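Long-range contacts in diol-dehydratase (Roseburia inulinivorans, PDB 5I2A), which dehydrates 1,2-propanediol, probably to propionaldehyde, as a B12-independent member of the glycyl radical enzyme family: residues I29-E35 with T117-L121; F57-L61 with V275-E279; D20-A24 with A81-C85; W95-E99 with C329-A333. Residue numbers count along the deposited sequence, not the author numbering.

Contact 1 (I29-E35 with T117-L121)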
loop_
_atom_site.group_PDB
_atom_site.type_symbol
_atom_site.label_atom_id
_atom_site.label_comp_id
_atom_site.label_asym_id
_atom_site.label_seq_id
_atom_site.Cartn_x
_atom_site.Cartn_y
_atom_site.Cartn_z
ATOM N N ILE A 29 -10.769 -2.058 -32.159
ATOM C CA ILE A 29 -9.819 -1.888 -31.056
ATOM C C ILE A 29 -8.630 -1.000 -31.470
ATOM O O ILE A 29 -7.995 -1.243 -32.504
ATOM C CB ILE A 29 -9.296 -3.263 -30.577
ATOM C CG1 ILE A 29 -10.438 -4.096 -30.014
ATOM C CG2 ILE A 29 -8.159 -3.107 -29.559
ATOM C CD1 ILE A 29 -10.136 -5.584 -29.927
ATOM N N GLU A 30 -8.333 0.020 -30.667
ATOM C CA GLU A 30 -7.218 0.927 -30.941
ATOM C C GLU A 30 -6.133 0.871 -29.849
ATOM O O GLU A 30 -6.418 0.603 -28.680
ATOM C CB GLU A 30 -7.737 2.355 -31.126
ATOM C CG GLU A 30 -8.682 2.431 -32.330
ATOM C CD GLU A 30 -9.237 3.807 -32.657
ATOM O OE1 GLU A 30 -8.918 4.819 -31.985
ATOM O OE2 GLU A 30 -10.025 3.860 -33.623
ATOM N N ALA A 31 -4.893 1.136 -30.249
ATOM C CA ALA A 31 -3.727 0.888 -29.406
ATOM C C ALA A 31 -3.179 2.129 -28.711
ATOM O O ALA A 31 -2.311 2.009 -27.857
ATOM C CB ALA A 31 -2.624 0.247 -30.236
ATOM N N ALA A 32 -3.672 3.310 -29.076
ATOM C CA ALA A 32 -3.066 4.546 -28.590
ATOM C C ALA A 32 -3.044 4.665 -27.048
ATOM O O ALA A 32 -2.040 5.083 -26.491
ATOM C CB ALA A 32 -3.768 5.743 -29.188
ATOM N N ARG A 33 -4.137 4.326 -26.369
ATOM C CA ARG A 33 -4.159 4.451 -24.905
ATOM C C ARG A 33 -3.080 3.584 -24.261
ATOM O O ARG A 33 -2.382 4.024 -23.352
ATOM C CB ARG A 33 -5.525 4.073 -24.314
ATOM C CG ARG A 33 -5.650 4.431 -22.822
ATOM C CD ARG A 33 -6.989 3.998 -22.201
ATOM N NE ARG A 33 -7.012 4.293 -20.769
ATOM C CZ ARG A 33 -6.378 3.569 -19.846
ATOM N NH1 ARG A 33 -5.696 2.488 -20.197
ATOM N NH2 ARG A 33 -6.453 3.911 -18.562
ATOM N N ALA A 34 -2.968 2.350 -24.733
ATOM C CA ALA A 34 -2.020 1.409 -24.156
ATOM C C ALA A 34 -0.603 1.928 -24.342
ATOM O O ALA A 34 0.221 1.838 -23.440
ATOM C CB ALA A 34 -2.183 0.037 -24.779
ATOM N N GLU A 35 -0.327 2.498 -25.511
ATOM C CA GLU A 35 0.984 3.090 -25.753
ATOM C C GLU A 35 1.249 4.268 -24.817
ATOM O O GLU A 35 2.338 4.405 -24.273
ATOM C CB GLU A 35 1.113 3.545 -27.210
ATOM C CG GLU A 35 1.203 2.372 -28.166
ATOM C CD GLU A 35 1.402 2.791 -29.610
ATOM O OE1 GLU A 35 1.005 3.908 -29.976
ATOM O OE2 GLU A 35 1.973 1.992 -30.370
ATOM N N THR A 117 -2.264 -2.680 -35.275
ATOM C CA THR A 117 -2.719 -2.529 -33.891
ATOM C C THR A 117 -2.237 -3.709 -33.045
ATOM O O THR A 117 -1.751 -3.506 -31.947
ATOM C CB THR A 117 -4.245 -2.384 -33.803
ATOM O OG1 THR A 117 -4.619 -1.140 -34.401
ATOM C CG2 THR A 117 -4.723 -2.380 -32.330
ATOM N N LYS A 118 -2.317 -4.926 -33.577
ATOM C CA LYS A 118 -1.779 -6.083 -32.872
ATOM C C LYS A 118 -0.306 -5.878 -32.497
ATOM O O LYS A 118 0.094 -6.122 -31.357
ATOM C CB LYS A 118 -1.918 -7.352 -33.706
ATOM C CG LYS A 118 -3.357 -7.798 -33.985
ATOM C CD LYS A 118 -3.342 -8.977 -34.950
ATOM C CE LYS A 118 -4.728 -9.348 -35.467
ATOM N NZ LYS A 118 -4.645 -10.546 -36.369
ATOM N N LYS A 119 0.496 -5.426 -33.459
ATOM C CA LYS A 119 1.920 -5.221 -33.206
ATOM C C LYS A 119 2.155 -4.165 -32.137
ATOM O O LYS A 119 3.007 -4.333 -31.272
ATOM C CB LYS A 119 2.661 -4.835 -34.490
ATOM C CG LYS A 119 2.674 -5.935 -35.550
ATOM C CD LYS A 119 2.721 -7.340 -34.926
ATOM C CE LYS A 119 4.132 -7.726 -34.453
ATOM N NZ LYS A 119 4.234 -9.163 -34.056
ATOM N N ARG A 120 1.408 -3.071 -32.206
ATOM C CA ARG A 120 1.558 -2.017 -31.225
ATOM C C ARG A 120 1.144 -2.461 -29.817
ATOM O O ARG A 120 1.788 -2.094 -28.843
ATOM C CB ARG A 120 0.758 -0.802 -31.647
ATOM C CG ARG A 120 1.233 -0.228 -32.964
ATOM C CD ARG A 120 1.060 1.255 -32.987
ATOM N NE ARG A 120 -0.219 1.645 -33.503
ATOM C CZ ARG A 120 -0.898 2.714 -33.117
ATOM N NH1 ARG A 120 -0.443 3.507 -32.160
ATOM N NH2 ARG A 120 -2.053 2.979 -33.699
ATOM N N LEU A 121 0.076 -3.249 -29.721
ATOM C CA LEU A 121 -0.373 -3.748 -28.427
ATOM C C LEU A 121 0.658 -4.701 -27.835
ATOM O O LEU A 121 0.906 -4.664 -26.638
ATOM C CB LEU A 121 -1.742 -4.442 -28.535
ATOM C CG LEU A 121 -2.929 -3.505 -28.748
ATOM C CD1 LEU A 121 -4.249 -4.264 -28.885
ATOM C CD2 LEU A 121 -3.010 -2.478 -27.618
HETATM O O HOH W 1 -7.104 -1.787 -35.019
HETATM O O HOH W 2 -4.590 1.429 -33.101
HETATM O O HOH W 3 3.418 0.199 -29.298
#
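Ala31 sits at the middle: its CB lies 3.8 Å from Leu121 CD2, 3.8 Å from Arg120 CB and 4.0 Å from Thr117 CG2, so one small side chain fits against three residues along one side of helix 115-125. Leu121 reaches further, with its CD2 3.9 Å from Ala34 CB and its CD1 4.1 Å from Ile29 CG2. Beyond this apolar patch come two waters on Thr117 OG1, which also pairs with Ser114 OG. The hydroxyl donates to water 1, itself a donor to Ile29 O, while water 2 accepts from Ala31 N and donates to OG1. At the other end Arg120 NH1 forms a salt bridge with Glu35 OE1 (2.7 Å, weak as a hydrogen bond), and water 3 joins Glu35 OE2 to Arg120 O. The loop leading into helix 32-43, with its first turn, packs on helix 115-125 in the helical part of the PFL-like fold, with Leu96 of helix 94-97 closing the apolar side.

Contact 2 (F57-L61 with V275-E279)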
loop_
_atom_site.group_PDB
_atom_site.type_symbol
_atom_site.label_atom_id
_atom_site.label_comp_id
_atom_site.label_asym_id
_atom_site.label_seq_id
_atom_site.Cartn_x
_atom_site.Cartn_y
_atom_site.Cartn_z
ATOM N N PHE A 57 -2.878 9.647 -16.721
ATOM C CA PHE A 57 -4.143 10.238 -17.166
ATOM C C PHE A 57 -3.830 11.538 -17.900
ATOM O O PHE A 57 -4.352 11.797 -18.974
ATOM C CB PHE A 57 -5.065 10.477 -15.967
ATOM C CG PHE A 57 -6.467 10.949 -16.309
ATOM C CD1 PHE A 57 -7.271 10.249 -17.194
ATOM C CD2 PHE A 57 -7.003 12.063 -15.668
ATOM C CE1 PHE A 57 -8.573 10.666 -17.460
ATOM C CE2 PHE A 57 -8.305 12.479 -15.917
ATOM C CZ PHE A 57 -9.090 11.776 -16.813
ATOM N N GLU A 58 -2.940 12.334 -17.323
ATOM C CA GLU A 58 -2.494 13.556 -17.970
ATOM C C GLU A 58 -1.862 13.273 -19.339
ATOM O O GLU A 58 -2.200 13.921 -20.322
ATOM C CB GLU A 58 -1.513 14.295 -17.071
ATOM C CG GLU A 58 -0.755 15.446 -17.728
ATOM C CD GLU A 58 0.287 16.022 -16.777
ATOM O OE1 GLU A 58 1.259 15.314 -16.483
ATOM O OE2 GLU A 58 0.117 17.153 -16.297
ATOM N N HIS A 59 -0.974 12.290 -19.399
ATOM C CA HIS A 59 -0.266 11.993 -20.634
ATOM C C HIS A 59 -1.219 11.451 -21.696
ATOM O O HIS A 59 -1.072 11.756 -22.876
ATOM C CB HIS A 59 0.851 10.994 -20.386
ATOM C CG HIS A 59 1.819 10.875 -21.521
ATOM N ND1 HIS A 59 2.592 11.930 -21.951
ATOM C CD2 HIS A 59 2.163 9.817 -22.289
ATOM C CE1 HIS A 59 3.360 11.530 -22.949
ATOM N NE2 HIS A 59 3.122 10.251 -23.168
ATOM N N ILE A 60 -2.181 10.639 -21.273
ATOM C CA ILE A 60 -3.174 10.105 -22.185
ATOM C C ILE A 60 -4.034 11.245 -22.754
ATOM O O ILE A 60 -4.216 11.330 -23.953
ATOM C CB ILE A 60 -4.074 9.044 -21.503
ATOM C CG1 ILE A 60 -3.273 7.791 -21.167
ATOM C CG2 ILE A 60 -5.239 8.671 -22.398
ATOM C CD1 ILE A 60 -3.861 6.974 -20.051
ATOM N N LEU A 61 -4.531 12.140 -21.909
ATOM C CA LEU A 61 -5.447 13.156 -22.396
ATOM C C LEU A 61 -4.724 14.206 -23.252
ATOM O O LEU A 61 -5.330 14.813 -24.124
ATOM C CB LEU A 61 -6.192 13.827 -21.238
ATOM C CG LEU A 61 -7.203 12.955 -20.478
ATOM C CD1 LEU A 61 -7.987 13.792 -19.479
ATOM C CD2 LEU A 61 -8.152 12.217 -21.414
ATOM N N VAL A 275 -14.340 11.169 -20.096
ATOM C CA VAL A 275 -12.978 10.994 -19.590
ATOM C C VAL A 275 -12.922 10.022 -18.408
ATOM O O VAL A 275 -11.902 9.380 -18.203
ATOM C CB VAL A 275 -12.312 12.330 -19.173
ATOM C CG1 VAL A 275 -12.187 13.260 -20.377
ATOM C CG2 VAL A 275 -13.053 12.987 -17.996
ATOM N N LEU A 276 -14.015 9.901 -17.653
ATOM C CA LEU A 276 -14.097 8.898 -16.597
ATOM C C LEU A 276 -13.798 7.520 -17.176
ATOM O O LEU A 276 -13.186 6.692 -16.516
ATOM C CB LEU A 276 -15.471 8.907 -15.919
ATOM C CG LEU A 276 -15.729 10.060 -14.941
ATOM C CD1 LEU A 276 -17.186 10.077 -14.538
ATOM C CD2 LEU A 276 -14.826 9.959 -13.699
ATOM N N GLN A 277 -14.211 7.300 -18.423
ATOM C CA GLN A 277 -14.073 5.991 -19.061
ATOM C C GLN A 277 -12.792 5.872 -19.893
ATOM O O GLN A 277 -12.494 4.820 -20.460
ATOM C CB GLN A 277 -15.327 5.698 -19.896
ATOM C CG GLN A 277 -16.553 5.620 -18.964
ATOM C CD GLN A 277 -17.841 5.335 -19.665
ATOM O OE1 GLN A 277 -18.169 4.185 -19.929
ATOM N NE2 GLN A 277 -18.607 6.386 -19.947
ATOM N N ILE A 278 -12.034 6.957 -19.931
ATOM C CA ILE A 278 -10.648 6.923 -20.364
ATOM C C ILE A 278 -9.752 6.629 -19.146
ATOM O O ILE A 278 -8.838 5.825 -19.228
ATOM C CB ILE A 278 -10.238 8.257 -21.030
ATOM C CG1 ILE A 278 -10.964 8.432 -22.370
ATOM C CG2 ILE A 278 -8.726 8.342 -21.229
ATOM C CD1 ILE A 278 -10.683 9.785 -23.029
ATOM N N GLU A 279 -10.042 7.276 -18.020
ATOM C CA GLU A 279 -9.273 7.075 -16.794
ATOM C C GLU A 279 -9.299 5.615 -16.376
ATOM O O GLU A 279 -8.280 5.062 -15.998
ATOM C CB GLU A 279 -9.795 7.946 -15.634
ATOM C CG GLU A 279 -8.880 7.846 -14.403
ATOM C CD GLU A 279 -9.387 8.597 -13.173
ATOM O OE1 GLU A 279 -10.621 8.692 -12.981
ATOM O OE2 GLU A 279 -8.524 9.099 -12.414
#
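This is a buried helix-helix contact in which the C-terminal half of helix 49-63 meets the C-terminal end of helix 262-279. The two short axes pass 10.8 Å apart at 121°, so they run obliquely antiparallel, and side chains have to fill the gap. Phe57 does most of that. Glu279 CG lies over one face of its ring in a CH-pi contact, 4.3 Å from the centroid, while Phe57 CE1 comes within 3.5 Å of Glu279 CB. Val275 O meets the ring edge, 3.6 Å from Phe57 CE1, and Phe57 CZ is 4.0 Å from Val275 CB. One turn on, Ile60 CG2 touches Ile278 CG2 at 3.7 Å and Leu61 CD2 meets Ile278 CD1 at 3.9 Å, so the side chains meet through carbon atoms alone, with the Val275 carbonyl at the ring edge as the one polar neighbour. The Glu279 carboxylate turns to other work, accepting from Phe526 N and Glu527 N in helix 525-529. Around the pair, Val217 of helix 200-233 packs on both Phe57 and Leu61, Leu36 and Ile37 of helix 32-43 lie against Ile60, and helix 525-529 meets Val275 and Glu279, so the contact sits within a bundle of helices.

Contact 3 (D20-A24 with A81-C85)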
loop_
_atom_site.group_PDB
_atom_site.type_symbol
_atom_site.label_atom_id
_atom_site.label_comp_id
_atom_site.label_asym_id
_atom_site.label_seq_id
_atom_site.Cartn_x
_atom_site.Cartn_y
_atom_site.Cartn_z
ATOM N N ASP A 20 -26.319 6.687 -38.180
ATOM C CA ASP A 20 -25.810 5.828 -39.249
ATOM C C ASP A 20 -24.286 5.852 -39.304
ATOM O O ASP A 20 -23.654 4.846 -39.592
ATOM C CB ASP A 20 -26.382 6.252 -40.608
ATOM C CG ASP A 20 -27.872 5.979 -40.727
ATOM O OD1 ASP A 20 -28.396 5.113 -39.995
ATOM O OD2 ASP A 20 -28.517 6.632 -41.558
ATOM N N HIS A 21 -23.700 7.009 -39.035
ATOM C CA HIS A 21 -22.248 7.108 -39.014
ATOM C C HIS A 21 -21.637 6.206 -37.924
ATOM O O HIS A 21 -20.634 5.545 -38.170
ATOM C CB HIS A 21 -21.807 8.552 -38.815
ATOM C CG HIS A 21 -20.321 8.730 -38.818
ATOM N ND1 HIS A 21 -19.547 8.508 -39.937
ATOM C CD2 HIS A 21 -19.462 9.081 -37.828
ATOM C CE1 HIS A 21 -18.277 8.737 -39.643
ATOM N NE2 HIS A 21 -18.198 9.082 -38.370
ATOM N N LEU A 22 -22.241 6.160 -36.738
ATOM C CA LEU A 22 -21.722 5.283 -35.672
ATOM C C LEU A 22 -21.608 3.856 -36.157
ATOM O O LEU A 22 -20.667 3.157 -35.822
ATOM C CB LEU A 22 -22.618 5.293 -34.418
ATOM C CG LEU A 22 -22.686 6.571 -33.586
ATOM C CD1 LEU A 22 -23.306 6.272 -32.209
ATOM C CD2 LEU A 22 -21.311 7.220 -33.435
ATOM N N TYR A 23 -22.574 3.427 -36.957
ATOM C CA TYR A 23 -22.670 2.016 -37.285
ATOM C C TYR A 23 -22.188 1.657 -38.701
ATOM O O TYR A 23 -22.353 0.531 -39.127
ATOM C CB TYR A 23 -24.117 1.548 -37.088
ATOM C CG TYR A 23 -24.514 1.419 -35.622
ATOM C CD1 TYR A 23 -24.977 2.518 -34.896
ATOM C CD2 TYR A 23 -24.408 0.200 -34.962
ATOM C CE1 TYR A 23 -25.331 2.394 -33.539
ATOM C CE2 TYR A 23 -24.757 0.073 -33.622
ATOM C CZ TYR A 23 -25.215 1.166 -32.916
ATOM O OH TYR A 23 -25.556 1.015 -31.582
ATOM N N ALA A 24 -21.562 2.599 -39.398
ATOM C CA ALA A 24 -21.136 2.364 -40.779
ATOM C C ALA A 24 -20.097 1.250 -40.867
ATOM O O ALA A 24 -20.062 0.516 -41.851
ATOM C CB ALA A 24 -20.596 3.648 -41.398
ATOM N N ALA A 81 -12.206 5.292 -34.660
ATOM C CA ALA A 81 -13.328 4.494 -35.150
ATOM C C ALA A 81 -14.538 4.647 -34.236
ATOM O O ALA A 81 -14.433 4.424 -33.044
ATOM C CB ALA A 81 -12.941 3.041 -35.262
ATOM N N PRO A 82 -15.697 5.024 -34.800
ATOM C CA PRO A 82 -16.919 5.092 -33.993
ATOM C C PRO A 82 -17.245 3.744 -33.345
ATOM O O PRO A 82 -17.026 2.707 -33.963
ATOM C CB PRO A 82 -17.994 5.493 -35.005
ATOM C CG PRO A 82 -17.213 6.170 -36.147
ATOM C CD PRO A 82 -15.933 5.382 -36.211
ATOM N N ARG A 83 -17.730 3.784 -32.106
ATOM C CA ARG A 83 -18.054 2.573 -31.338
ATOM C C ARG A 83 -16.841 1.672 -31.122
ATOM O O ARG A 83 -16.985 0.490 -30.831
ATOM C CB ARG A 83 -19.181 1.783 -32.008
ATOM C CG ARG A 83 -20.494 2.573 -32.075
ATOM C CD ARG A 83 -21.613 1.777 -32.711
ATOM N NE ARG A 83 -22.056 0.664 -31.886
ATOM C CZ ARG A 83 -21.999 -0.614 -32.252
ATOM N NH1 ARG A 83 -21.516 -0.951 -33.448
ATOM N NH2 ARG A 83 -22.448 -1.555 -31.422
ATOM N N GLY A 84 -15.651 2.241 -31.262
ATOM C CA GLY A 84 -14.428 1.504 -31.048
ATOM C C GLY A 84 -14.079 1.497 -29.569
ATOM O O GLY A 84 -14.834 2.020 -28.746
ATOM N N CYS A 85 -12.950 0.890 -29.221
ATOM C CA CYS A 85 -12.473 0.978 -27.850
ATOM C C CYS A 85 -10.959 1.086 -27.784
ATOM O O CYS A 85 -10.242 0.600 -28.665
ATOM C CB CYS A 85 -12.945 -0.226 -27.029
ATOM S SG CYS A 85 -12.175 -1.803 -27.504
HETATM O O HOH W 4 -19.958 0.466 -35.225
HETATM O O HOH W 5 -25.099 -1.176 -30.135
#
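Tyr23 lays the face of its ring over the side chain of Arg83: Arg83 CD stands 3.6 Å from the ring centroid and only 11° off the normal, a clear CH-pi contact, and the guanidinium runs on past the edge of the ring toward the waters. Arg83 was modelled in two conformers, and this describes the one given here. Two waters tie the ends together. Water 4 donates to Leu22 O and accepts from Arg83 NH1, both at 2.8 Å, while water 5 sits between Tyr23 OH (2.7 Å) and Arg83 NH2 (3.0 Å, weak). Next to the Tyr23-Arg83 pair, Pro82 fits against the end of the helix, with its CB 3.6 Å from Leu22 O and 4.1 Å from Leu22 CD2, and its CG 3.8 Å from His21 NE2. The backbones come close as well, Leu22 CA and Pro82 CA being 5.1 Å apart. Nearby, Asp325 OD1 is hydrogen-bonded to Arg83 N, and Tyr341 makes a cation-pi contact with Arg83. A bound PEG, probably from the crystallisation liquor, lies about 3 Å from the Tyr23 side chain. The arrangement is a helix C terminus set against a type II beta turn running from Ala81 to Gly84, closed by Gly84 N to Ala81 O at 3.1 Å. Proline suits its second position, and Arg83 takes the third, positive-phi position more often held by glycine.

Contact 4 (W95-E99 with C329-A333)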
loop_
_atom_site.group_PDB
_atom_site.type_symbol
_atom_site.label_atom_id
_atom_site.label_comp_id
_atom_site.label_asym_id
_atom_site.label_seq_id
_atom_site.Cartn_x
_atom_site.Cartn_y
_atom_site.Cartn_z
ATOM N N TRP A 95 -5.628 -11.888 -22.106
ATOM C CA TRP A 95 -6.829 -12.421 -22.766
ATOM C C TRP A 95 -6.961 -11.860 -24.179
ATOM O O TRP A 95 -7.397 -12.549 -25.092
ATOM C CB TRP A 95 -8.103 -12.102 -21.959
ATOM C CG TRP A 95 -8.397 -10.624 -21.849
ATOM C CD1 TRP A 95 -8.032 -9.794 -20.828
ATOM C CD2 TRP A 95 -9.098 -9.803 -22.794
ATOM N NE1 TRP A 95 -8.459 -8.514 -21.075
ATOM C CE2 TRP A 95 -9.121 -8.491 -22.273
ATOM C CE3 TRP A 95 -9.712 -10.047 -24.025
ATOM C CZ2 TRP A 95 -9.720 -7.427 -22.944
ATOM C CZ3 TRP A 95 -10.314 -8.990 -24.689
ATOM C CH2 TRP A 95 -10.320 -7.700 -24.148
ATOM N N LEU A 96 -6.582 -10.602 -24.348
ATOM C CA LEU A 96 -6.793 -9.904 -25.607
ATOM C C LEU A 96 -5.783 -10.361 -26.654
ATOM O O LEU A 96 -6.136 -10.601 -27.800
ATOM C CB LEU A 96 -6.718 -8.387 -25.393
ATOM C CG LEU A 96 -6.775 -7.529 -26.657
ATOM C CD1 LEU A 96 -8.011 -7.857 -27.500
ATOM C CD2 LEU A 96 -6.731 -6.055 -26.299
ATOM N N GLU A 97 -4.525 -10.484 -26.250
ATOM C CA GLU A 97 -3.504 -11.013 -27.134
ATOM C C GLU A 97 -3.870 -12.416 -27.589
ATOM O O GLU A 97 -3.643 -12.753 -28.732
ATOM C CB GLU A 97 -2.137 -11.012 -26.449
ATOM C CG GLU A 97 -1.636 -9.619 -26.153
ATOM C CD GLU A 97 -0.214 -9.612 -25.624
ATOM O OE1 GLU A 97 0.361 -10.698 -25.460
ATOM O OE2 GLU A 97 0.323 -8.520 -25.382
ATOM N N ALA A 98 -4.470 -13.210 -26.702
ATOM C CA ALA A 98 -4.874 -14.573 -27.042
ATOM C C ALA A 98 -6.037 -14.604 -28.035
ATOM O O ALA A 98 -6.309 -15.637 -28.634
ATOM C CB ALA A 98 -5.251 -15.352 -25.789
ATOM N N GLU A 99 -6.729 -13.482 -28.197
ATOM C CA GLU A 99 -7.870 -13.426 -29.109
ATOM C C GLU A 99 -7.583 -12.612 -30.366
ATOM O O GLU A 99 -8.506 -12.284 -31.102
ATOM C CB GLU A 99 -9.104 -12.831 -28.407
ATOM C CG GLU A 99 -9.705 -13.726 -27.348
ATOM C CD GLU A 99 -11.054 -13.227 -26.831
ATOM O OE1 GLU A 99 -11.917 -12.814 -27.644
ATOM O OE2 GLU A 99 -11.250 -13.273 -25.601
ATOM N N CYS A 329 -14.118 -3.634 -25.068
ATOM C CA CYS A 329 -13.956 -5.026 -25.479
ATOM C C CYS A 329 -13.630 -5.899 -24.278
ATOM O O CYS A 329 -12.686 -5.629 -23.551
ATOM C CB CYS A 329 -12.863 -5.167 -26.555
ATOM S SG CYS A 329 -12.597 -6.887 -27.070
ATOM N N ARG A 330 -14.431 -6.936 -24.073
ATOM C CA ARG A 330 -14.229 -7.888 -22.986
ATOM C C ARG A 330 -13.812 -9.224 -23.584
ATOM O O ARG A 330 -14.162 -9.507 -24.720
ATOM C CB ARG A 330 -15.510 -8.061 -22.151
ATOM C CG ARG A 330 -16.117 -6.748 -21.642
ATOM C CD ARG A 330 -17.458 -6.953 -20.919
ATOM N NE ARG A 330 -18.006 -5.672 -20.475
ATOM C CZ ARG A 330 -18.705 -4.847 -21.253
ATOM N NH1 ARG A 330 -18.952 -5.169 -22.527
ATOM N NH2 ARG A 330 -19.144 -3.691 -20.771
ATOM N N ASP A 331 -13.100 -10.049 -22.816
ATOM C CA ASP A 331 -12.715 -11.388 -23.290
ATOM C C ASP A 331 -13.968 -12.181 -23.625
ATOM O O ASP A 331 -15.018 -11.943 -23.042
ATOM C CB ASP A 331 -11.876 -12.146 -22.253
ATOM C CG ASP A 331 -12.682 -12.537 -21.020
ATOM O OD1 ASP A 331 -13.259 -13.637 -21.007
ATOM O OD2 ASP A 331 -12.743 -11.739 -20.070
ATOM N N ALA A 332 -13.837 -13.131 -24.542
ATOM C CA ALA A 332 -14.996 -13.802 -25.136
ATOM C C ALA A 332 -15.933 -14.414 -24.100
ATOM O O ALA A 332 -17.147 -14.254 -24.198
ATOM C CB ALA A 332 -14.535 -14.872 -26.125
ATOM N N ALA A 333 -15.372 -15.098 -23.106
ATOM C CA ALA A 333 -16.185 -15.698 -22.056
ATOM C C ALA A 333 -16.921 -14.612 -21.260
ATOM O O ALA A 333 -18.130 -14.703 -21.062
ATOM C CB ALA A 333 -15.319 -16.574 -21.125
#
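What stands out here is a helix start served by two acids, one of them from far away in the sequence. Glu99 OE2 accepts a hydrogen bond from Ala332 N (2.8 Å, 159°), the first residue of helix 332-335, while Asp331, at the N-cap, caps a backbone N just beyond the segment and bonds through OD2 to Ser334 OG. The remote carboxylate thus takes up an NH that the first turn of a helix leaves without an internal acceptor. Glu99 OE1 meanwhile pairs with Arg106, whose NH1 also bonds to Arg330 O. Most of the remaining contact is made by Trp95. Its chi1 of 64° (p), uncommon within a helix, lays the indole along the extended backbone of 329-331: Asp331 N lies over one ring face, Trp95 CE3 is 3.4 Å from Asp331 CA, and Trp95 CH2 approaches Cys329 O to 3.2 Å. Cys329 SG meets the edge of the six-membered ring, 5.0 Å from its centroid and 3.8 Å from Trp95 CH2. Taken together, the short helix 94-97 and the turn after it are pressed against the loop leading into helix 332-335. Behind this, Leu96 packs on Leu121 of helix 115-125, and Cys329 touches Cys85 and Phe111 in neighbouring loops.

In the fold
From the N terminus, contact 3 opens first, at the end of helix 14-22, and closes a 56-residue loop at the turn 81-85. Contact 1 opens within that loop but closes beyond it, at helix 115-125 after 81 residues, so the two cross. Contact 2 closes after 213 residues at the end of helix 262-279; contact 4, opening after contact 3 has closed, ends after 229 at 329-333. All pairs cross except contacts 3 and 4, in series; none nests. Contact 1 is the hub: Arg33 reaches Ile278 O in contact 2, Glu30 meets Ala81 and Cys85 in contact 3, and Leu121 touches Leu96 in contact 4. Together they tie the N-terminal helices to helix 262-279 and 329-333.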